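Local coordinates for Cfl (PDB 7A9J), which is a coronafacic acid ligase of the ATP-dependent AMP-binding enzyme family, probably joining carboxylic acids to acceptors after activating them with ATP, at residues R466-K480 with Y495-I507. The protein carries 1 engineered substitution. Residues are numbered along the deposited sequence; the frame is centred on the assembly and turned at random.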
ATOM      1  N   ARG A 466      24.701  19.364 -14.235  1.00 33.79           N
ATOM      2  CA  ARG A 466      25.843  18.464 -14.146  1.00 34.92           C
ATOM      3  C   ARG A 466      25.457  17.321 -13.222  1.00 34.40           C
ATOM      4  O   ARG A 466      24.863  17.565 -12.168  1.00 32.68           O
ATOM      5  CB  ARG A 466      27.051  19.223 -13.601  1.00 41.01           C
ATOM      6  CG  ARG A 466      28.301  18.424 -13.397  1.00 47.40           C
ATOM      7  CD  ARG A 466      29.495  19.383 -13.143  1.00 39.72           C
ATOM      8  NE  ARG A 466      29.243  20.258 -12.006  1.00 39.23           N
ATOM      9  CZ  ARG A 466      29.712  20.073 -10.777  1.00 49.78           C
ATOM     10  NH1 ARG A 466      30.484  19.024 -10.502  1.00 54.91           N
ATOM     11  NH2 ARG A 466      29.409  20.960  -9.829  1.00 50.77           N
ATOM     12  N   ILE A 467      25.801  16.089 -13.614  1.00 33.38           N
ATOM     13  CA  ILE A 467      25.368  14.913 -12.851  1.00 35.88           C
ATOM     14  C   ILE A 467      26.347  14.602 -11.739  1.00 36.68           C
ATOM     15  O   ILE A 467      27.553  14.466 -11.974  1.00 38.76           O
ATOM     16  CB  ILE A 467      25.202  13.701 -13.782  1.00 35.21           C
ATOM     17  CG1 ILE A 467      24.101  14.018 -14.796  1.00 35.71           C
ATOM     18  CG2 ILE A 467      24.883  12.401 -12.963  1.00 33.64           C
ATOM     19  CD1 ILE A 467      23.938  12.915 -15.835  1.00 43.65           C
ATOM     20  N   ILE A 468      25.822  14.470 -10.523  1.00 31.51           N
ATOM     21  CA  ILE A 468      26.614  14.111  -9.353  1.00 33.27           C
ATOM     22  C   ILE A 468      26.179  12.724  -8.891  1.00 35.23           C
ATOM     23  O   ILE A 468      24.972  12.432  -8.838  1.00 35.01           O
ATOM     24  CB  ILE A 468      26.393  15.141  -8.228  1.00 34.55           C
ATOM     25  CG1 ILE A 468      26.507  16.581  -8.772  1.00 34.79           C
ATOM     26  CG2 ILE A 468      27.289  14.810  -7.024  1.00 36.02           C
ATOM     27  CD1 ILE A 468      27.861  16.967  -9.412  1.00 33.33           C
ATOM     28  N   ALA A 469      27.133  11.886  -8.510  1.00 35.68           N
ATOM     29  CA  ALA A 469      26.784  10.595  -7.910  1.00 39.98           C
ATOM     30  C   ALA A 469      27.260  10.570  -6.468  1.00 40.55           C
ATOM     31  O   ALA A 469      28.462  10.727  -6.201  1.00 42.27           O
ATOM     32  CB  ALA A 469      27.419   9.433  -8.687  1.00 41.66           C
ATOM     33  N   LEU A 470      26.334  10.353  -5.547  1.00 39.45           N
ATOM     34  CA  LEU A 470      26.699  10.008  -4.183  1.00 42.94           C
ATOM     35  C   LEU A 470      26.941   8.507  -4.108  1.00 49.16           C
ATOM     36  O   LEU A 470      26.069   7.716  -4.477  1.00 48.96           O
ATOM     37  CB  LEU A 470      25.586  10.476  -3.246  1.00 48.71           C
ATOM     38  CG  LEU A 470      25.771  10.749  -1.760  1.00 55.30           C
ATOM     39  CD1 LEU A 470      27.045  11.533  -1.544  1.00 58.18           C
ATOM     40  CD2 LEU A 470      24.565  11.576  -1.297  1.00 45.41           C
ATOM     41  N   ILE A 471      28.133   8.109  -3.672  1.00 49.21           N
ATOM     42  CA  ILE A 471      28.571   6.711  -3.686  1.00 55.60           C
ATOM     43  C   ILE A 471      28.838   6.272  -2.251  1.00 63.96           C
ATOM     44  O   ILE A 471      29.686   6.864  -1.568  1.00 54.10           O
ATOM     45  CB  ILE A 471      29.851   6.519  -4.518  1.00 54.06           C
ATOM     46  CG1 ILE A 471      29.673   7.008  -5.957  1.00 58.35           C
ATOM     47  CG2 ILE A 471      30.318   5.047  -4.463  1.00 63.43           C
ATOM     48  CD1 ILE A 471      28.747   6.170  -6.770  1.00 46.38           C
ATOM     49  N   GLN A 472      28.174   5.201  -1.814  1.00 56.13           N
ATOM     50  CA  GLN A 472      28.434   4.639  -0.489  1.00 61.20           C
ATOM     51  C   GLN A 472      29.207   3.346  -0.650  1.00 66.43           C
ATOM     52  O   GLN A 472      28.632   2.346  -1.111  1.00 64.32           O
ATOM     53  CB  GLN A 472      27.137   4.396   0.284  1.00 55.56           C
ATOM     54  CG  GLN A 472      27.330   3.686   1.624  1.00 69.51           C
ATOM     55  CD  GLN A 472      26.015   3.495   2.363  1.00 66.32           C
ATOM     56  OE1 GLN A 472      25.252   4.452   2.576  1.00 70.88           O
ATOM     57  NE2 GLN A 472      25.735   2.257   2.747  1.00 78.86           N
ATOM     58  N   PRO A 473      30.500   3.323  -0.316  1.00 67.80           N
ATOM     59  CA  PRO A 473      31.295   2.110  -0.521  1.00 60.57           C
ATOM     60  C   PRO A 473      30.795   0.954   0.328  1.00 77.18           C
ATOM     61  O   PRO A 473      30.319   1.133   1.455  1.00 72.79           O
ATOM     62  CB  PRO A 473      32.710   2.542  -0.112  1.00 74.07           C
ATOM     63  CG  PRO A 473      32.708   4.022  -0.331  1.00 65.38           C
ATOM     64  CD  PRO A 473      31.340   4.456   0.102  1.00 72.87           C
ATOM     65  N   GLN A 474      30.897  -0.242  -0.250  1.00 80.96           N
ATOM     66  CA  GLN A 474      30.465  -1.489   0.364  1.00 90.20           C
ATOM     67  C   GLN A 474      31.447  -1.916   1.447  1.00 94.05           C
ATOM     68  O   GLN A 474      32.541  -1.354   1.595  1.00 99.38           O
ATOM     69  CB  GLN A 474      30.333  -2.588  -0.704  1.00 87.99           C
ATOM     70  CG  GLN A 474      29.547  -3.861  -0.315  1.00 94.46           C
ATOM     71  CD  GLN A 474      28.183  -3.577   0.304  1.00 97.58           C
ATOM     72  OE1 GLN A 474      28.091  -3.133   1.455  1.00 92.45           O
ATOM     73  NE2 GLN A 474      27.116  -3.843  -0.453  1.00 84.21           N
ATOM     74  N   LYS A 475      31.021  -2.910   2.216  1.00109.64           N
ATOM     75  CA  LYS A 475      31.861  -3.712   3.111  1.00112.46           C
ATOM     76  C   LYS A 475      32.680  -2.778   4.007  1.00117.94           C
ATOM     77  O   LYS A 475      32.224  -1.693   4.391  1.00113.36           O
ATOM     78  CB  LYS A 475      32.698  -4.693   2.282  1.00106.29           C
ATOM     79  CG  LYS A 475      31.912  -5.740   1.477  1.00 98.55           C
ATOM     80  CD  LYS A 475      32.813  -6.511   0.502  1.00 96.88           C
ATOM     81  CE  LYS A 475      33.836  -5.592  -0.173  1.00 97.80           C
ATOM     82  NZ  LYS A 475      33.226  -4.525  -1.007  1.00 90.35           N
ATOM     83  N   ASN A 476      33.884  -3.225   4.350  1.00126.27           N
ATOM     84  CA  ASN A 476      34.935  -2.428   4.969  1.00131.21           C
ATOM     85  C   ASN A 476      36.010  -2.134   3.926  1.00138.77           C
ATOM     86  O   ASN A 476      37.212  -2.196   4.203  1.00141.41           O
ATOM     87  CB  ASN A 476      35.520  -3.163   6.177  1.00121.56           C
ATOM     88  CG  ASN A 476      35.699  -4.651   5.918  1.00122.08           C
ATOM     89  OD1 ASN A 476      35.791  -5.075   4.769  1.00127.10           O
ATOM     90  ND2 ASN A 476      35.738  -5.451   6.981  1.00129.22           N
ATOM     91  N   HIS A 477      35.570  -1.817   2.708  1.00131.28           N
ATOM     92  CA  HIS A 477      36.392  -1.887   1.512  1.00128.43           C
ATOM     93  C   HIS A 477      36.765  -0.505   0.995  1.00131.17           C
ATOM     94  O   HIS A 477      36.138   0.505   1.324  1.00130.15           O
ATOM     95  CB  HIS A 477      35.668  -2.655   0.406  1.00119.62           C
ATOM     96  CG  HIS A 477      36.584  -3.194  -0.646  1.00136.10           C
ATOM     97  ND1 HIS A 477      36.649  -2.671  -1.919  1.00134.94           N
ATOM     98  CD2 HIS A 477      37.489  -4.204  -0.606  1.00135.53           C
ATOM     99  CE1 HIS A 477      37.547  -3.343  -2.622  1.00139.97           C
ATOM    100  NE2 HIS A 477      38.069  -4.279  -1.848  1.00134.80           N
ATOM    101  N   SER A 478      37.796  -0.488   0.156  1.00130.84           N
ATOM    102  CA  SER A 478      38.253   0.715  -0.518  1.00129.08           C
ATOM    103  C   SER A 478      37.727   0.739  -1.946  1.00114.86           C
ATOM    104  O   SER A 478      37.475  -0.304  -2.557  1.00108.52           O
ATOM    105  CB  SER A 478      39.782   0.800  -0.521  1.00126.83           C
ATOM    106  OG  SER A 478      40.354  -0.268  -1.250  1.00120.92           O
ATOM    107  N   LEU A 479      37.560   1.946  -2.473  1.00103.93           N
ATOM    108  CA  LEU A 479      37.016   2.117  -3.811  1.00 91.52           C
ATOM    109  C   LEU A 479      37.504   3.437  -4.381  1.00 86.73           C
ATOM    110  O   LEU A 479      37.347   4.484  -3.746  1.00 79.65           O
ATOM    111  CB  LEU A 479      35.490   2.085  -3.782  1.00 85.34           C
ATOM    112  CG  LEU A 479      34.809   2.382  -5.112  1.00 86.45           C
ATOM    113  CD1 LEU A 479      35.369   1.503  -6.231  1.00 82.06           C
ATOM    114  CD2 LEU A 479      33.305   2.192  -4.947  1.00 75.94           C
ATOM    115  N   LYS A 480      38.084   3.377  -5.577  1.00 88.43           N
ATOM    116  CA  LYS A 480      38.604   4.543  -6.272  1.00 88.91           C
ATOM    117  C   LYS A 480      37.682   4.898  -7.426  1.00 83.08           C
ATOM    118  O   LYS A 480      37.197   4.014  -8.136  1.00 82.13           O
ATOM    119  CB  LYS A 480      40.026   4.297  -6.800  1.00 97.99           C
ATOM    120  CG  LYS A 480      41.112   4.375  -5.732  1.00 98.28           C
ATOM    121  CD  LYS A 480      42.420   3.751  -6.213  1.00104.83           C
ATOM    122  CE  LYS A 480      43.109   4.606  -7.264  1.00 96.77           C
ATOM    123  NZ  LYS A 480      44.456   4.055  -7.590  1.00 94.40           N
ATOM    124  N   TYR A 495      26.824  10.045 -22.061  1.00 56.61           N
ATOM    125  CA  TYR A 495      26.169  11.275 -21.623  1.00 55.08           C
ATOM    126  C   TYR A 495      25.427  11.064 -20.318  1.00 52.94           C
ATOM    127  O   TYR A 495      25.083  12.044 -19.653  1.00 46.09           O
ATOM    128  CB  TYR A 495      25.212  11.809 -22.691  1.00 57.23           C
ATOM    129  CG  TYR A 495      23.956  10.974 -22.917  1.00 55.96           C
ATOM    130  CD1 TYR A 495      22.745  11.313 -22.299  1.00 51.92           C
ATOM    131  CD2 TYR A 495      23.967   9.856 -23.748  1.00 62.86           C
ATOM    132  CE1 TYR A 495      21.608  10.582 -22.514  1.00 52.26           C
ATOM    133  CE2 TYR A 495      22.819   9.110 -23.961  1.00 62.86           C
ATOM    134  CZ  TYR A 495      21.634   9.477 -23.328  1.00 59.05           C
ATOM    135  OH  TYR A 495      20.466   8.755 -23.508  1.00 61.20           O
ATOM    136  N   LYS A 496      25.182   9.813 -19.946  1.00 50.54           N
ATOM    137  CA  LYS A 496      24.538   9.493 -18.675  1.00 45.26           C
ATOM    138  C   LYS A 496      25.526   9.451 -17.514  1.00 39.74           C
ATOM    139  O   LYS A 496      25.103   9.319 -16.353  1.00 44.38           O
ATOM    140  CB  LYS A 496      23.830   8.140 -18.797  1.00 49.19           C
ATOM    141  CG  LYS A 496      22.790   8.071 -19.893  1.00 50.28           C
ATOM    142  CD  LYS A 496      22.340   6.620 -20.044  1.00 60.46           C
ATOM    143  CE  LYS A 496      21.291   6.456 -21.103  1.00 68.79           C
ATOM    144  NZ  LYS A 496      20.900   5.017 -21.192  1.00 60.47           N
ATOM    145  N   HIS A 497      26.814   9.548 -17.799  1.00 42.69           N
ATOM    146  CA  HIS A 497      27.842   9.362 -16.785  1.00 45.35           C
ATOM    147  C   HIS A 497      27.872  10.530 -15.798  1.00 46.36           C
ATOM    148  O   HIS A 497      27.877  11.700 -16.213  1.00 46.55           O
ATOM    149  CB  HIS A 497      29.229   9.271 -17.434  1.00 53.88           C
ATOM    150  CG  HIS A 497      29.551   7.944 -18.055  1.00 63.72           C
ATOM    151  ND1 HIS A 497      28.592   7.078 -18.545  1.00 66.43           N
ATOM    152  CD2 HIS A 497      30.743   7.334 -18.250  1.00 62.36           C
ATOM    153  CE1 HIS A 497      29.179   5.995 -19.020  1.00 61.94           C
ATOM    154  NE2 HIS A 497      30.485   6.124 -18.851  1.00 68.52           N
ATOM    155  N   PRO A 498      28.031  10.249 -14.514  1.00 39.11           N
ATOM    156  CA  PRO A 498      28.248  11.326 -13.545  1.00 38.43           C
ATOM    157  C   PRO A 498      29.486  12.116 -13.929  1.00 42.75           C
ATOM    158  O   PRO A 498      30.449  11.570 -14.472  1.00 43.41           O
ATOM    159  CB  PRO A 498      28.430  10.580 -12.213  1.00 42.24           C
ATOM    160  CG  PRO A 498      27.656   9.269 -12.400  1.00 42.71           C
ATOM    161  CD  PRO A 498      27.828   8.925 -13.875  1.00 40.41           C
ATOM    162  N   SER A 499      29.412  13.416 -13.718  1.00 40.41           N
ATOM    163  CA  SER A 499      30.598  14.255 -13.811  1.00 46.25           C
ATOM    164  C   SER A 499      31.452  14.238 -12.549  1.00 44.95           C
ATOM    165  O   SER A 499      32.602  14.703 -12.583  1.00 49.63           O
ATOM    166  CB  SER A 499      30.167  15.685 -14.107  1.00 43.65           C
ATOM    167  OG  SER A 499      29.682  15.798 -15.428  1.00 49.06           O
ATOM    168  N   GLU A 500      30.945  13.697 -11.450  1.00 42.92           N
ATOM    169  CA  GLU A 500      31.589  13.834 -10.159  1.00 39.29           C
ATOM    170  C   GLU A 500      31.067  12.764  -9.219  1.00 43.88           C
ATOM    171  O   GLU A 500      29.904  12.381  -9.294  1.00 42.63           O
ATOM    172  CB  GLU A 500      31.297  15.205  -9.596  1.00 49.02           C
ATOM    173  CG  GLU A 500      31.900  15.513  -8.282  1.00 50.65           C
ATOM    174  CD  GLU A 500      31.690  16.983  -7.978  1.00 59.69           C
ATOM    175  OE1 GLU A 500      32.181  17.829  -8.757  1.00 53.95           O
ATOM    176  OE2 GLU A 500      30.982  17.287  -7.010  1.00 47.80           O
ATOM    177  N   TYR A 501      31.941  12.298  -8.339  1.00 46.66           N
ATOM    178  CA  TYR A 501      31.643  11.255  -7.364  1.00 40.34           C
ATOM    179  C   TYR A 501      31.867  11.818  -5.965  1.00 51.89           C
ATOM    180  O   TYR A 501      32.921  12.408  -5.693  1.00 50.26           O
ATOM    181  CB  TYR A 501      32.552  10.033  -7.632  1.00 49.13           C
ATOM    182  CG  TYR A 501      32.267   9.412  -8.968  1.00 54.02           C
ATOM    183  CD1 TYR A 501      31.069   8.752  -9.177  1.00 53.46           C
ATOM    184  CD2 TYR A 501      33.160   9.496 -10.026  1.00 57.11           C
ATOM    185  CE1 TYR A 501      30.758   8.177 -10.375  1.00 51.14           C
ATOM    186  CE2 TYR A 501      32.857   8.896 -11.264  1.00 60.41           C
ATOM    187  CZ  TYR A 501      31.634   8.248 -11.415  1.00 59.36           C
ATOM    188  OH  TYR A 501      31.241   7.659 -12.593  1.00 60.14           O
ATOM    189  N   ILE A 502      30.872  11.671  -5.093  1.00 47.31           N
ATOM    190  CA  ILE A 502      30.994  12.055  -3.694  1.00 43.78           C
ATOM    191  C   ILE A 502      30.932  10.777  -2.870  1.00 46.62           C
ATOM    192  O   ILE A 502      29.885  10.128  -2.795  1.00 51.09           O
ATOM    193  CB  ILE A 502      29.903  13.048  -3.277  1.00 37.02           C
ATOM    194  CG1 ILE A 502      30.007  14.332  -4.118  1.00 41.24           C
ATOM    195  CG2 ILE A 502      30.061  13.431  -1.792  1.00 39.92           C
ATOM    196  CD1 ILE A 502      28.930  15.373  -3.833  1.00 36.15           C
ATOM    197  N   PHE A 503      32.052  10.390  -2.275  1.00 50.39           N
ATOM    198  CA  PHE A 503      32.093   9.184  -1.460  1.00 51.71           C
ATOM    199  C   PHE A 503      31.693   9.553  -0.042  1.00 60.27           C
ATOM    200  O   PHE A 503      32.315  10.425   0.576  1.00 61.05           O
ATOM    201  CB  PHE A 503      33.481   8.535  -1.467  1.00 57.52           C
ATOM    202  CG  PHE A 503      33.900   8.025  -2.808  1.00 62.77           C
ATOM    203  CD1 PHE A 503      34.427   8.892  -3.758  1.00 66.51           C
ATOM    204  CD2 PHE A 503      33.758   6.690  -3.132  1.00 68.63           C
ATOM    205  CE1 PHE A 503      34.805   8.431  -5.007  1.00 61.16           C
ATOM    206  CE2 PHE A 503      34.145   6.220  -4.373  1.00 73.75           C
ATOM    207  CZ  PHE A 503      34.671   7.095  -5.314  1.00 66.66           C
ATOM    208  N   ILE A 504      30.674   8.876   0.475  1.00 58.26           N
ATOM    209  CA  ILE A 504      30.209   9.066   1.841  1.00 69.31           C
ATOM    210  C   ILE A 504      29.756   7.702   2.348  1.00 76.75           C
ATOM    211  O   ILE A 504      29.093   6.958   1.618  1.00 86.38           O
ATOM    212  CB  ILE A 504      29.083  10.122   1.904  1.00 69.75           C
ATOM    213  CG1 ILE A 504      28.837  10.571   3.339  1.00 89.08           C
ATOM    214  CG2 ILE A 504      27.804   9.609   1.286  1.00 71.28           C
ATOM    215  CD1 ILE A 504      27.842  11.702   3.448  1.00 84.79           C
ATOM    216  N   LYS A 505      30.152   7.326   3.557  1.00 80.70           N
ATOM    217  CA  LYS A 505      29.850   5.953   3.951  1.00 87.04           C
ATOM    218  C   LYS A 505      28.510   5.820   4.651  1.00 81.11           C
ATOM    219  O   LYS A 505      28.147   4.717   5.064  1.00 85.80           O
ATOM    220  CB  LYS A 505      30.987   5.366   4.786  1.00100.59           C
ATOM    221  CG  LYS A 505      32.183   5.043   3.890  1.00106.78           C
ATOM    222  CD  LYS A 505      33.253   4.181   4.526  1.00104.90           C
ATOM    223  CE  LYS A 505      34.365   3.955   3.511  1.00103.42           C
ATOM    224  NZ  LYS A 505      34.628   5.212   2.730  1.00100.83           N
ATOM    225  N   GLU A 506      27.743   6.902   4.731  1.00 89.10           N
ATOM    226  CA  GLU A 506      26.339   6.827   5.116  1.00 91.11           C
ATOM    227  C   GLU A 506      25.578   7.872   4.317  1.00 91.33           C
ATOM    228  O   GLU A 506      25.875   9.065   4.422  1.00 97.70           O
ATOM    229  CB  GLU A 506      26.168   7.062   6.610  1.00 90.17           C
ATOM    230  CG  GLU A 506      24.746   7.006   7.077  1.00 96.19           C
ATOM    231  CD  GLU A 506      24.618   7.375   8.538  1.00118.78           C
ATOM    232  OE1 GLU A 506      25.572   7.974   9.087  1.00112.20           O
ATOM    233  OE2 GLU A 506      23.566   7.063   9.139  1.00124.86           O
ATOM    234  N   ILE A 507      24.612   7.437   3.516  1.00 81.46           N
ATOM    235  CA  ILE A 507      23.822   8.383   2.735  1.00 84.51           C
ATOM    236  C   ILE A 507      22.666   8.878   3.597  1.00 79.70           C
ATOM    237  O   ILE A 507      21.943   8.062   4.174  1.00 72.45           O
ATOM    238  CB  ILE A 507      23.334   7.743   1.426  1.00 78.81           C
ATOM    239  CG1 ILE A 507      24.513   7.563   0.477  1.00 69.36           C
ATOM    240  CG2 ILE A 507      22.207   8.574   0.791  1.00 73.69           C
ATOM    241  CD1 ILE A 507      24.159   6.862  -0.806  1.00 65.34           C
TER
HETATM  242  O   HOH W   1      27.063  15.798 -16.208  1.00 35.44           O
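Ala469 and Ile471 pair with Tyr501 and Phe503 in the two parallel strands of a beta-alpha-beta unit in the C-terminal domain, with helix 481-491 as the connection. The ladder is a textbook parallel one: Ala469 straddles Tyr501, taking Glu500 O through its N-H and giving its O to Ile502 N (2.8 Å, N-H...O 172°), and Ile471 repeats this around Phe503 with Ile502 O and Ile504 N. Side chains alternate between two covers. Tyr501 reaches helix 481-491, its CD1 lying 3.7 Å from Ala469 CB; on the other face Ile468 CG2 meets Ile502 CD1 at 3.6 Å, alongside Tyr524 of helix 524-530. There Arg466 NH1 forms a salt bridge with Glu500 OE1 (2.7 Å), approaching from above the carboxylate plane, 59° out of it. Tyr524 OH is hydrogen-bonded to both Glu500 OE2 and Arg466 NH2, tying the pair to the helix.

Beyond the last rung, the side chain of Gln472 takes over from the backbone. Its CB sits 3.5 Å from Ile504 O. With CG trans to the main-chain nitrogen (chi1 174°), the extended chain runs along the turning backbone, CG and then CD each passing 3.7 Å from Lys505 O. At the tip, OE1 plays the part of a backbone carbonyl and accepts the N-H of Ile507 in a somewhat bent hydrogen bond of 3.2 Å.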